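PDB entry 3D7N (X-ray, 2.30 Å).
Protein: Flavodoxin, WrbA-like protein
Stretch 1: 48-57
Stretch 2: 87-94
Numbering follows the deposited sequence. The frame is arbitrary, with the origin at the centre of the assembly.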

# COMPACT_ATOMS: atom_id res chain seq x y z
N GLY A 48 -26.17 12.12 -9.58
CA GLY A 48 -24.73 11.92 -9.40
C GLY A 48 -24.14 10.94 -10.39
O GLY A 48 -23.16 11.26 -11.06
N TRP A 49 -24.74 9.76 -10.49
CA TRP A 49 -24.23 8.67 -11.35
C TRP A 49 -24.24 9.05 -12.83
O TRP A 49 -23.28 8.78 -13.57
N ALA A 50 -25.31 9.68 -13.26
CA ALA A 50 -25.37 10.21 -14.63
C ALA A 50 -24.26 11.25 -14.88
O ALA A 50 -23.60 11.21 -15.91
N ALA A 51 -24.07 12.17 -13.93
CA ALA A 51 -23.01 13.16 -14.02
C ALA A 51 -21.65 12.47 -14.14
O ALA A 51 -20.85 12.86 -14.96
N LEU A 52 -21.40 11.43 -13.35
CA LEU A 52 -20.11 10.72 -13.43
C LEU A 52 -19.92 10.09 -14.81
O LEU A 52 -18.88 10.27 -15.42
N ASP A 53 -20.90 9.33 -15.30
CA ASP A 53 -20.82 8.82 -16.68
C ASP A 53 -20.63 9.94 -17.76
O ASP A 53 -20.07 9.67 -18.82
N ALA A 54 -21.05 11.18 -17.50
CA ALA A 54 -20.91 12.25 -18.53
C ALA A 54 -19.68 13.13 -18.30
O ALA A 54 -19.41 14.02 -19.10
N ALA A 55 -18.94 12.89 -17.23
CA ALA A 55 -17.76 13.73 -16.88
C ALA A 55 -16.56 13.39 -17.76
O ALA A 55 -16.40 12.22 -18.16
N ASP A 56 -15.78 14.42 -18.10
CA ASP A 56 -14.41 14.23 -18.62
C ASP A 56 -13.36 13.89 -17.52
O ASP A 56 -12.32 13.31 -17.83
N ALA A 57 -13.64 14.29 -16.28
CA ALA A 57 -12.78 14.08 -15.13
C ALA A 57 -13.66 13.83 -13.91
O ALA A 57 -14.69 14.45 -13.77
N ALA A 87 -17.49 -0.72 -18.65
CA ALA A 87 -16.35 0.19 -18.93
C ALA A 87 -16.75 1.67 -19.21
O ALA A 87 -16.09 2.39 -19.97
N LYS A 88 -17.80 2.15 -18.57
CA LYS A 88 -18.29 3.50 -18.79
C LYS A 88 -17.27 4.60 -18.48
O LYS A 88 -17.31 5.67 -19.10
N TRP A 89 -16.33 4.35 -17.56
CA TRP A 89 -15.39 5.37 -17.15
C TRP A 89 -14.00 5.17 -17.73
O TRP A 89 -13.06 5.83 -17.30
N GLN A 90 -13.85 4.25 -18.68
CA GLN A 90 -12.55 4.00 -19.32
C GLN A 90 -12.01 5.30 -19.93
O GLN A 90 -12.75 6.09 -20.54
N ASP A 91 -10.73 5.54 -19.72
CA ASP A 91 -10.02 6.69 -20.29
C ASP A 91 -10.39 8.07 -19.76
O ASP A 91 -9.87 9.07 -20.25
N LYS A 92 -11.25 8.13 -18.75
CA LYS A 92 -11.52 9.39 -18.08
C LYS A 92 -10.31 9.80 -17.24
O LYS A 92 -9.49 8.95 -16.84
N VAL A 93 -10.21 11.08 -16.95
CA VAL A 93 -9.15 11.62 -16.10
C VAL A 93 -9.66 11.60 -14.66
O VAL A 93 -10.77 12.03 -14.41
N PHE A 94 -8.87 11.03 -13.73
CA PHE A 94 -9.21 10.93 -12.32
C PHE A 94 -8.18 11.69 -11.44
O PHE A 94 -7.00 11.85 -11.82

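The end of a helix and the loop after it pack against a turn-rich loop that leads into a strand, with side-chain N-H donors of the second stretch meeting oxygens of the first and a short parallel bridge closing the contact. Lys92 points toward the first stretch. Its side chain has chi1 m, chi2 t, chi3 t and chi4 m, which carries the amino group to the backbone where the helix gives way to the loop. There Lys92 NZ donates hydrogen bonds to Asp53 O at 3.0 Å and to Ala55 O at 2.7 Å, so one ammonium group ties down two backbone carbonyls.

Trp89 (chi1 m, chi2 -7°) leaves its backbone sideways, but its ring comes nearer the helix. Trp89 NE1 donates to Asp53 OD1 at 2.8 Å, and the oxygen lies at the ring edge, near its plane. Asp53 is m. The six-membered part of the indole meets apolar groups: Trp89 CZ2 lies 3.5 Å from Leu52 CB, and Trp89 CH2 lies 4.1 Å from Trp49 CZ3. Leu52 is m, m; Trp49 is m. The CA-to-CB bond of Lys88 (chi1 m, the later angles between wells) also points toward the first stretch, and Lys88 CD lies 3.4 Å from Asp53 OD2.

At the strand, Val93 N donates to Asp56 O at 3.2 Å. Ala57 and Val93 (t) share a sheet face, with Ala57 CB and Val93 CB 4.1 Å apart.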

# COMPACT_ATOMS: atom_id res chain seq x y z
CB TRP A 49 -25.05 7.38 -11.16
CG TRP A 49 -24.88 6.71 -9.82
CD1 TRP A 49 -25.80 6.63 -8.81
CD2 TRP A 49 -23.71 6.06 -9.33
NE1 TRP A 49 -25.28 5.96 -7.74
CE2 TRP A 49 -24.00 5.59 -8.03
CE3 TRP A 49 -22.47 5.79 -9.88
CZ2 TRP A 49 -23.10 4.89 -7.28
CZ3 TRP A 49 -21.56 5.07 -9.12
CH2 TRP A 49 -21.88 4.64 -7.83
CB ALA A 50 -26.76 10.82 -14.92
CB ALA A 51 -23.03 14.07 -12.80
CB LEU A 52 -20.00 9.61 -12.39
CG LEU A 52 -19.64 9.81 -10.90
CD1 LEU A 52 -18.53 10.81 -10.68
CD2 LEU A 52 -20.90 10.17 -10.12
CB ASP A 53 -22.06 8.00 -17.08
CG ASP A 53 -22.26 6.74 -16.24
OD1 ASP A 53 -21.46 6.40 -15.33
OD2 ASP A 53 -23.30 6.08 -16.51
CB ALA A 54 -22.19 13.12 -18.63
CB ALA A 55 -17.40 13.60 -15.41
CB ASP A 56 -13.93 15.45 -19.38
CG ASP A 56 -14.75 15.73 -20.60
OD1 ASP A 56 -14.91 14.82 -21.44
OD2 ASP A 56 -15.20 16.88 -20.73
CB ALA A 57 -11.85 15.25 -14.87
CB ALA A 87 -15.50 -0.39 -20.08
CB LYS A 88 -19.57 3.75 -17.99
CG LYS A 88 -20.78 2.95 -18.53
CD LYS A 88 -22.09 3.78 -18.66
CE LYS A 88 -22.43 4.24 -20.10
NZ LYS A 88 -23.38 3.30 -20.79
CB TRP A 89 -15.32 5.47 -15.61
CG TRP A 89 -16.63 5.79 -14.92
CD1 TRP A 89 -17.80 6.11 -15.51
CD2 TRP A 89 -16.87 5.85 -13.50
NE1 TRP A 89 -18.76 6.33 -14.58
CE2 TRP A 89 -18.23 6.18 -13.33
CE3 TRP A 89 -16.07 5.67 -12.37
CZ2 TRP A 89 -18.81 6.33 -12.07
CZ3 TRP A 89 -16.63 5.81 -11.11
CH2 TRP A 89 -18.00 6.14 -10.96
CB GLN A 90 -12.66 2.88 -20.39
CG GLN A 90 -11.31 2.11 -20.77
CD GLN A 90 -11.02 0.84 -19.88
OE1 GLN A 90 -10.18 -0.03 -20.24
NE2 GLN A 90 -11.73 0.73 -18.75
CB ASP A 91 -10.08 6.66 -21.81
CG ASP A 91 -9.48 5.41 -22.36
OD1 ASP A 91 -8.66 4.82 -21.66
OD2 ASP A 91 -9.85 4.99 -23.47
CB LYS A 92 -12.80 9.26 -17.21
CG LYS A 92 -14.11 9.07 -18.02
CD LYS A 92 -15.34 9.29 -17.14
CE LYS A 92 -16.69 8.93 -17.80
NZ LYS A 92 -17.06 9.77 -18.95
CB VAL A 93 -8.80 13.08 -16.50
CG1 VAL A 93 -7.86 13.72 -15.50
CG2 VAL A 93 -8.21 13.12 -17.98
CB PHE A 94 -9.22 9.45 -11.89
CG PHE A 94 -10.39 8.66 -12.39
CD1 PHE A 94 -11.51 8.43 -11.57
CD2 PHE A 94 -10.39 8.12 -13.66
CE1 PHE A 94 -12.62 7.70 -12.06
CE2 PHE A 94 -11.49 7.38 -14.14
CZ PHE A 94 -12.60 7.19 -13.35